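Local atomic coordinates of triggering receptor expressed on myeloid cells 1 (PDB entry 1U9K), a protein that acts as a cell-surface receptor of myeloid cells that amplifies inflammatory responses, multimerising on ligand binding and signalling through the adapter TYROBP/DAP12. Residues A[5-13]-A[106-114]; A[47-57]-A[60-71]. All coordinates share one frame; numbering follows the deposited sequence.

Contact 1: A[5-13]-A[106-114]; sequences EEERYDLVE and FHPVRLVVT. With ZN (zinc ion), chain C.
Tyr9 brings its OH to the edge of the Phe106 ring, in plane and 3.6 Å from Phe106 CE2, while one face of that phenyl is covered by His107 CE1. The imidazole of His107 in turn has Phe106 CD2 over one face and Glu7 N at its edge. Further along, Val112 CG2 sits over one face of the Arg8 guanidinium, towards its rim, and Asp10 OD2 takes the in-plane edge through its syn lone pair, the bond from Arg8 NE being 2.9 Å. This is the parallel pairing of the first strand with the last in a V-set immunoglobulin domain, the A'-G pair. A ladder of backbone bonds runs from Glu7 N on Pro108 O to Glu13 N on Thr114 O, and the Val112 N to Tyr9 O bond, at 177°, is almost straight.

On the face of Arg8 and Asp10, Arg110 holds Glu6 side-on. Arg110 NE reaches Glu6 OE2 at 3.2 Å from above the carboxylate plane, and Arg110 NH2 reaches Glu6 OE1 at 3.1 Å on the syn side. Bends at chi2 and chi3 (64° and 65°) fold the arginine back to the glutamate.

The opposite face looks inward. Val109 CG1 lies 3.5 Å from Tyr9 CD1, Leu11 and Leu111 cross at about a right angle, meeting CD1 to CD1, and Leu17 and Leu83 close over this cluster. Glu7 OE1 accepts a 2.7 Å bond from His107 NE2, bent and well above the carboxylate plane.

A zinc ion joins the far ends. It binds the carboxylate terminating this extracellular fragment, so the site probably depends on where the chain was cut: Glu13 OE2 binds it, and so does Thr114 OXT, 2.0 Å from the metal.

Contact 2: A[47-57]-A[60-71]; sequences LVVTQRPFTRP and VHMGKFTLKHDP
Val48 wedges its two methyls between Val60, Met62, Phe65 and Leu67, the centre of an apolar contact: with CG2 anti to the backbone N, Val48 CG2 lies 3.9 Å from Val60 CG2 and 3.8 Å from Met62 CB, while CG1 turns to Phe65 CB and Leu67 CD2. Leu67 CD2 also lies against the backbone between Val49 and Thr50, and Thr50 CG2 touches it, the two side chains crossing at about a right angle. Val60 CG1 comes up under Val49 O.

The aromatic contact is a CH-pi one. Leu47 CB stands over the centre of the Phe65 ring, 4.2 Å from its centroid, and Lys64 CG covers the opposite face; Leu47 CD1 adds a 3.5 Å touch on Phe65 CE2.

Two backbone carbonyls crowd the ring of His69 without a hydrogen bond. Its CG lies anti to the backbone N (chi1 174°), sending the ring in under the 53-56 turn. Arg56 O meets the ring edge 2.9 Å from His69 CD2, and Phe54 O approaches NE2 obliquely, at too poor an angle to bond. Pro71 CD packs on one face, and the ring of Phe23 meets His69 nearly parallel. Cut back to alanine, this position would probably leave a gap beside the turn, with Phe23 and Pro71 robbed of the ring they pack on.

Pro57 CA makes a CA-H...O contact of 3.3 Å with His69 O. Mostly side chains, without a hydrogen bond between the segments, thus join strand 45-49, at the border of one sheet, to strands 58-62 and 65-70 of the other: the C' side of a V-set beta sandwich, closed by the C'-C'' loop that corresponds to CDR2 of antibodies.

Overall arrangement
The two contacts lie on opposite sides of the domain's centre, with centres about 21 Å apart and nearest atoms about 8 Å apart, and they do not touch. Both involve the same five-stranded sheet at its two outer strands, 7-11 in contact 1 and 45-49 in contact 2. Contact 1 works within that sheet, so main-chain hydrogen bonds lead, helped by salt bridges and a metal at the surface of the domain. Contact 2 is partly buried and spans to the second, four-stranded sheet; it has no hydrogen bond across and relies on aliphatic and ring packing. In sequence, 47-57 and 60-71 both fall between the segments of contact 1.

Contact 1: A[5-13]-A[106-114]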
# COMPACT_ATOMS: atom_id res chain seq x y z
N GLU A 5 -9.60 0.22 14.21
CA GLU A 5 -9.71 -0.33 12.84
C GLU A 5 -8.34 -0.65 12.25
O GLU A 5 -8.26 -1.34 11.25
CB GLU A 5 -10.45 0.65 11.93
CG GLU A 5 -9.68 1.92 11.61
CD GLU A 5 -10.53 2.96 10.92
OE1 GLU A 5 -11.72 2.70 10.69
OE2 GLU A 5 -9.99 4.05 10.60
N GLU A 6 -7.27 -0.12 12.84
CA GLU A 6 -5.92 -0.41 12.36
C GLU A 6 -5.54 -1.79 12.86
O GLU A 6 -6.02 -2.23 13.89
CB GLU A 6 -4.92 0.66 12.80
CG GLU A 6 -4.62 0.66 14.28
CD GLU A 6 -3.68 1.75 14.70
OE1 GLU A 6 -3.78 2.88 14.17
OE2 GLU A 6 -2.85 1.46 15.60
N GLU A 7 -4.70 -2.47 12.09
CA GLU A 7 -4.18 -3.79 12.47
C GLU A 7 -2.66 -3.67 12.73
O GLU A 7 -1.95 -3.10 11.94
CB GLU A 7 -4.43 -4.77 11.31
CG GLU A 7 -3.83 -6.16 11.56
CD GLU A 7 -4.24 -7.21 10.54
OE1 GLU A 7 -4.49 -6.88 9.35
OE2 GLU A 7 -4.26 -8.39 10.93
N ARG A 8 -2.20 -4.22 13.84
CA ARG A 8 -0.81 -4.20 14.17
C ARG A 8 -0.06 -5.28 13.34
O ARG A 8 -0.48 -6.42 13.23
CB ARG A 8 -0.63 -4.41 15.65
CG ARG A 8 0.73 -3.93 16.20
CD ARG A 8 0.76 -3.77 17.72
NE ARG A 8 2.08 -4.07 18.29
CZ ARG A 8 2.88 -3.20 18.94
NH1 ARG A 8 2.50 -1.95 19.17
NH2 ARG A 8 4.07 -3.60 19.40
N TYR A 9 1.08 -4.89 12.80
CA TYR A 9 2.01 -5.80 12.16
C TYR A 9 3.33 -5.59 12.88
O TYR A 9 3.93 -4.57 12.70
CB TYR A 9 2.19 -5.41 10.70
CG TYR A 9 1.07 -5.91 9.78
CD1 TYR A 9 -0.23 -5.38 9.85
CD2 TYR A 9 1.31 -6.90 8.83
CE1 TYR A 9 -1.24 -5.82 9.01
CE2 TYR A 9 0.28 -7.38 8.00
CZ TYR A 9 -0.98 -6.82 8.08
OH TYR A 9 -1.96 -7.29 7.21
N ASP A 10 3.76 -6.57 13.66
CA ASP A 10 4.98 -6.48 14.50
C ASP A 10 6.09 -7.24 13.82
O ASP A 10 5.94 -8.45 13.56
CB ASP A 10 4.74 -7.19 15.81
CG ASP A 10 4.03 -6.34 16.77
OD1 ASP A 10 4.63 -5.33 17.24
OD2 ASP A 10 2.85 -6.60 17.09
N LEU A 11 7.20 -6.58 13.49
CA LEU A 11 8.24 -7.25 12.76
C LEU A 11 9.58 -6.78 13.34
O LEU A 11 9.63 -5.83 14.09
CB LEU A 11 8.18 -6.93 11.26
CG LEU A 11 6.93 -7.49 10.59
CD1 LEU A 11 6.79 -6.82 9.31
CD2 LEU A 11 6.99 -9.00 10.45
N VAL A 12 10.62 -7.50 12.95
CA VAL A 12 11.97 -7.24 13.34
C VAL A 12 12.60 -6.54 12.18
O VAL A 12 12.30 -6.85 11.00
CB VAL A 12 12.72 -8.52 13.67
CG1 VAL A 12 14.09 -8.18 14.21
CG2 VAL A 12 11.95 -9.27 14.69
N GLU A 13 13.49 -5.63 12.52
CA GLU A 13 14.29 -4.96 11.50
C GLU A 13 15.07 -5.94 10.60
O GLU A 13 15.61 -6.96 11.06
CB GLU A 13 15.23 -3.98 12.17
CG GLU A 13 16.14 -4.59 13.19
CD GLU A 13 17.00 -3.54 13.86
OE1 GLU A 13 17.75 -2.88 13.10
OE2 GLU A 13 16.97 -3.45 15.13
N PHE A 106 -8.88 -2.39 2.46
CA PHE A 106 -8.38 -3.23 3.54
C PHE A 106 -8.61 -2.44 4.83
O PHE A 106 -9.68 -1.92 5.04
CB PHE A 106 -6.94 -3.65 3.27
CG PHE A 106 -6.48 -4.81 4.10
CD1 PHE A 106 -7.26 -5.96 4.19
CD2 PHE A 106 -5.27 -4.76 4.78
CE1 PHE A 106 -6.84 -7.03 4.95
CE2 PHE A 106 -4.85 -5.84 5.54
CZ PHE A 106 -5.63 -6.97 5.63
N HIS A 107 -7.57 -2.34 5.68
CA HIS A 107 -7.63 -1.50 6.86
C HIS A 107 -6.22 -0.91 7.07
O HIS A 107 -5.24 -1.41 6.49
CB HIS A 107 -8.25 -2.23 8.05
CG HIS A 107 -7.71 -3.59 8.30
ND1 HIS A 107 -8.06 -4.69 7.56
CD2 HIS A 107 -6.86 -4.05 9.25
CE1 HIS A 107 -7.42 -5.75 8.00
NE2 HIS A 107 -6.69 -5.39 9.03
N PRO A 108 -6.11 0.20 7.79
CA PRO A 108 -4.80 0.75 8.05
C PRO A 108 -3.94 -0.30 8.76
O PRO A 108 -4.44 -1.17 9.48
CB PRO A 108 -5.10 1.96 8.95
CG PRO A 108 -6.49 2.34 8.61
CD PRO A 108 -7.18 1.07 8.30
N VAL A 109 -2.66 -0.23 8.48
CA VAL A 109 -1.63 -1.12 8.95
C VAL A 109 -0.75 -0.33 9.87
O VAL A 109 -0.13 0.60 9.42
CB VAL A 109 -0.74 -1.57 7.73
CG1 VAL A 109 0.38 -2.36 8.18
CG2 VAL A 109 -1.59 -2.36 6.71
N ARG A 110 -0.70 -0.69 11.14
CA ARG A 110 0.20 -0.09 12.12
C ARG A 110 1.44 -1.00 12.13
O ARG A 110 1.41 -2.10 12.69
CB ARG A 110 -0.43 -0.02 13.51
CG ARG A 110 0.51 0.50 14.63
CD ARG A 110 0.99 1.93 14.47
NE ARG A 110 -0.17 2.79 14.59
CZ ARG A 110 -0.18 4.09 14.48
NH1 ARG A 110 0.94 4.78 14.30
NH2 ARG A 110 -1.32 4.72 14.57
N LEU A 111 2.49 -0.55 11.47
CA LEU A 111 3.76 -1.26 11.41
C LEU A 111 4.64 -0.86 12.58
O LEU A 111 4.92 0.32 12.79
CB LEU A 111 4.46 -0.97 10.09
CG LEU A 111 5.88 -1.50 9.87
CD1 LEU A 111 5.81 -3.03 9.89
CD2 LEU A 111 6.46 -0.96 8.59
N VAL A 112 5.02 -1.86 13.36
CA VAL A 112 5.96 -1.68 14.48
C VAL A 112 7.17 -2.56 14.23
O VAL A 112 7.08 -3.75 14.27
CB VAL A 112 5.32 -2.03 15.82
CG1 VAL A 112 6.27 -1.76 16.99
CG2 VAL A 112 4.05 -1.23 15.99
N VAL A 113 8.30 -1.91 13.96
CA VAL A 113 9.54 -2.59 13.67
C VAL A 113 10.49 -2.38 14.83
O VAL A 113 10.72 -1.25 15.24
CB VAL A 113 10.24 -2.03 12.39
CG1 VAL A 113 11.52 -2.79 12.11
CG2 VAL A 113 9.31 -2.06 11.19
N THR A 114 11.08 -3.46 15.33
CA THR A 114 12.02 -3.33 16.46
C THR A 114 13.44 -3.81 16.14
O THR A 114 13.71 -4.49 15.08
CB THR A 114 11.48 -4.08 17.69
OG1 THR A 114 11.40 -5.46 17.37
CG2 THR A 114 10.00 -3.73 17.98
OXT THR A 114 14.31 -3.55 17.03
ZN ZN C . 16.04 -4.31 16.48

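Contact 2: A[47-57]-A[60-71]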
# COMPACT_ATOMS: atom_id res chain seq x y z
N LEU A 47 3.80 6.65 -1.40
CA LEU A 47 5.09 6.01 -1.43
C LEU A 47 5.32 5.32 -2.79
O LEU A 47 6.40 5.29 -3.24
CB LEU A 47 5.19 5.02 -0.31
CG LEU A 47 5.20 5.69 1.06
CD1 LEU A 47 5.14 4.65 2.10
CD2 LEU A 47 6.43 6.47 1.15
N VAL A 48 4.27 4.75 -3.38
CA VAL A 48 4.39 3.98 -4.61
C VAL A 48 2.99 3.87 -5.17
O VAL A 48 2.05 3.74 -4.43
CB VAL A 48 5.08 2.60 -4.37
CG1 VAL A 48 4.35 1.76 -3.34
CG2 VAL A 48 5.29 1.84 -5.72
N VAL A 49 2.89 3.97 -6.48
CA VAL A 49 1.62 3.92 -7.19
C VAL A 49 1.67 2.95 -8.34
O VAL A 49 2.74 2.68 -8.85
CB VAL A 49 1.22 5.30 -7.74
CG1 VAL A 49 1.01 6.29 -6.60
CG2 VAL A 49 2.28 5.81 -8.71
N THR A 50 0.52 2.40 -8.73
CA THR A 50 0.47 1.61 -9.95
C THR A 50 0.51 2.51 -11.15
O THR A 50 0.35 3.73 -11.06
CB THR A 50 -0.77 0.71 -10.01
OG1 THR A 50 -1.97 1.50 -9.94
CG2 THR A 50 -0.86 -0.21 -8.84
N GLN A 51 0.81 1.90 -12.30
CA GLN A 51 0.91 2.68 -13.55
C GLN A 51 -0.08 2.21 -14.59
O GLN A 51 -0.64 1.11 -14.50
CB GLN A 51 2.33 2.66 -14.11
CG GLN A 51 3.35 3.56 -13.33
CD GLN A 51 2.99 5.08 -13.28
OE1 GLN A 51 2.46 5.66 -14.24
NE2 GLN A 51 3.32 5.71 -12.17
N ARG A 52 -0.31 3.09 -15.57
CA ARG A 52 -1.22 2.83 -16.66
C ARG A 52 -0.65 1.74 -17.56
O ARG A 52 0.57 1.65 -17.70
CB ARG A 52 -1.47 4.12 -17.50
CG ARG A 52 -2.76 4.86 -17.06
CD ARG A 52 -3.04 6.20 -17.76
NE ARG A 52 -4.02 7.00 -17.00
CZ ARG A 52 -3.72 7.88 -16.01
NH1 ARG A 52 -2.46 8.11 -15.62
NH2 ARG A 52 -4.70 8.53 -15.38
N PRO A 53 -1.51 0.91 -18.20
CA PRO A 53 -2.98 0.91 -18.06
C PRO A 53 -3.38 0.27 -16.76
O PRO A 53 -2.82 -0.78 -16.38
CB PRO A 53 -3.45 0.02 -19.22
CG PRO A 53 -2.30 -0.23 -20.03
CD PRO A 53 -1.06 -0.09 -19.18
N PHE A 54 -4.31 0.91 -16.05
CA PHE A 54 -4.55 0.56 -14.67
C PHE A 54 -5.25 -0.77 -14.51
O PHE A 54 -5.21 -1.34 -13.40
CB PHE A 54 -5.37 1.63 -14.00
CG PHE A 54 -4.64 2.93 -13.82
CD1 PHE A 54 -3.35 2.93 -13.32
CD2 PHE A 54 -5.26 4.14 -14.12
CE1 PHE A 54 -2.65 4.10 -13.17
CE2 PHE A 54 -4.59 5.29 -13.95
CZ PHE A 54 -3.25 5.28 -13.49
N THR A 55 -5.88 -1.25 -15.57
CA THR A 55 -6.53 -2.56 -15.55
C THR A 55 -5.53 -3.76 -15.69
O THR A 55 -5.90 -4.90 -15.46
CB THR A 55 -7.53 -2.70 -16.69
OG1 THR A 55 -6.88 -2.41 -17.94
CG2 THR A 55 -8.67 -1.70 -16.61
N ARG A 56 -4.28 -3.48 -16.07
CA ARG A 56 -3.36 -4.54 -16.41
C ARG A 56 -2.59 -5.01 -15.18
O ARG A 56 -2.27 -4.23 -14.37
CB ARG A 56 -2.43 -4.07 -17.54
CG ARG A 56 -3.18 -3.86 -18.83
CD ARG A 56 -4.07 -5.05 -19.33
NE ARG A 56 -3.36 -6.33 -19.19
CZ ARG A 56 -3.70 -7.48 -19.74
NH1 ARG A 56 -4.77 -7.57 -20.52
NH2 ARG A 56 -2.94 -8.55 -19.50
N PRO A 57 -2.34 -6.31 -15.04
CA PRO A 57 -1.46 -6.79 -13.96
C PRO A 57 -0.09 -6.13 -14.06
O PRO A 57 0.40 -5.91 -15.17
CB PRO A 57 -1.31 -8.27 -14.27
CG PRO A 57 -2.38 -8.63 -15.13
CD PRO A 57 -2.86 -7.42 -15.86
N VAL A 60 5.42 -2.83 -9.65
CA VAL A 60 6.26 -1.65 -9.69
C VAL A 60 7.16 -1.64 -8.45
O VAL A 60 6.70 -1.98 -7.33
CB VAL A 60 5.40 -0.35 -9.74
CG1 VAL A 60 4.28 -0.41 -8.87
CG2 VAL A 60 6.25 0.91 -9.36
N HIS A 61 8.43 -1.29 -8.68
CA HIS A 61 9.41 -1.09 -7.62
C HIS A 61 9.71 0.40 -7.42
O HIS A 61 9.80 1.17 -8.40
CB HIS A 61 10.70 -1.85 -7.96
CG HIS A 61 10.51 -3.32 -8.06
ND1 HIS A 61 10.13 -4.10 -6.98
CD2 HIS A 61 10.60 -4.17 -9.11
CE1 HIS A 61 10.02 -5.37 -7.37
NE2 HIS A 61 10.30 -5.43 -8.66
N MET A 62 9.84 0.81 -6.18
CA MET A 62 10.17 2.18 -5.85
C MET A 62 10.94 2.07 -4.56
O MET A 62 10.33 1.89 -3.51
CB MET A 62 8.92 3.06 -5.89
CG MET A 62 9.14 4.47 -5.38
SD MET A 62 10.16 5.46 -6.50
CE MET A 62 9.03 5.67 -7.87
N GLY A 63 12.26 2.08 -4.65
CA GLY A 63 13.11 1.95 -3.47
C GLY A 63 12.89 0.59 -2.81
O GLY A 63 12.99 -0.43 -3.47
N LYS A 64 12.55 0.58 -1.52
CA LYS A 64 12.26 -0.69 -0.82
C LYS A 64 10.82 -1.15 -0.96
O LYS A 64 10.39 -2.12 -0.29
CB LYS A 64 12.56 -0.56 0.67
CG LYS A 64 11.54 0.19 1.48
CD LYS A 64 11.82 0.16 3.01
CE LYS A 64 13.21 0.76 3.42
NZ LYS A 64 13.46 0.55 4.90
N PHE A 65 10.04 -0.41 -1.74
CA PHE A 65 8.62 -0.72 -1.89
C PHE A 65 8.40 -1.50 -3.21
O PHE A 65 9.03 -1.20 -4.22
CB PHE A 65 7.79 0.56 -1.92
CG PHE A 65 7.97 1.41 -0.73
CD1 PHE A 65 8.93 2.38 -0.70
CD2 PHE A 65 7.17 1.25 0.38
CE1 PHE A 65 9.13 3.15 0.41
CE2 PHE A 65 7.37 2.03 1.48
CZ PHE A 65 8.37 2.97 1.50
N THR A 66 7.53 -2.49 -3.14
CA THR A 66 7.06 -3.19 -4.30
C THR A 66 5.54 -3.26 -4.19
O THR A 66 5.00 -3.59 -3.16
CB THR A 66 7.66 -4.61 -4.36
OG1 THR A 66 9.06 -4.50 -4.57
CG2 THR A 66 7.14 -5.39 -5.57
N LEU A 67 4.85 -2.90 -5.27
CA LEU A 67 3.42 -3.05 -5.35
C LEU A 67 3.11 -4.02 -6.42
O LEU A 67 3.52 -3.83 -7.59
CB LEU A 67 2.85 -1.72 -5.73
CG LEU A 67 1.49 -1.24 -5.38
CD1 LEU A 67 1.25 -1.43 -3.92
CD2 LEU A 67 1.46 0.28 -5.78
N LYS A 68 2.39 -5.06 -6.09
CA LYS A 68 1.97 -6.00 -7.11
C LYS A 68 0.50 -5.75 -7.30
O LYS A 68 -0.26 -5.78 -6.34
CB LYS A 68 2.24 -7.42 -6.68
CG LYS A 68 3.65 -7.91 -6.80
CD LYS A 68 3.68 -9.35 -6.24
CE LYS A 68 4.93 -10.17 -6.68
NZ LYS A 68 5.99 -9.71 -5.73
N HIS A 69 0.12 -5.43 -8.51
CA HIS A 69 -1.27 -5.29 -8.91
C HIS A 69 -1.72 -6.57 -9.56
O HIS A 69 -1.36 -6.87 -10.70
CB HIS A 69 -1.44 -4.08 -9.83
CG HIS A 69 -2.86 -3.93 -10.41
ND1 HIS A 69 -3.95 -3.58 -9.64
CD2 HIS A 69 -3.33 -4.09 -11.67
CE1 HIS A 69 -5.03 -3.53 -10.40
NE2 HIS A 69 -4.68 -3.83 -11.63
N ASP A 70 -2.59 -7.31 -8.86
CA ASP A 70 -3.02 -8.61 -9.27
C ASP A 70 -4.53 -8.66 -9.45
O ASP A 70 -5.22 -9.29 -8.68
CB ASP A 70 -2.54 -9.61 -8.23
CG ASP A 70 -2.56 -11.04 -8.69
OD1 ASP A 70 -3.27 -11.45 -9.67
OD2 ASP A 70 -1.92 -11.87 -8.04
N PRO A 71 -5.05 -8.07 -10.51
CA PRO A 71 -6.50 -8.03 -10.69
C PRO A 71 -7.10 -9.38 -10.91
O PRO A 71 -8.31 -9.55 -10.60
CB PRO A 71 -6.70 -7.08 -11.93
CG PRO A 71 -5.34 -7.15 -12.67
CD PRO A 71 -4.32 -7.40 -11.62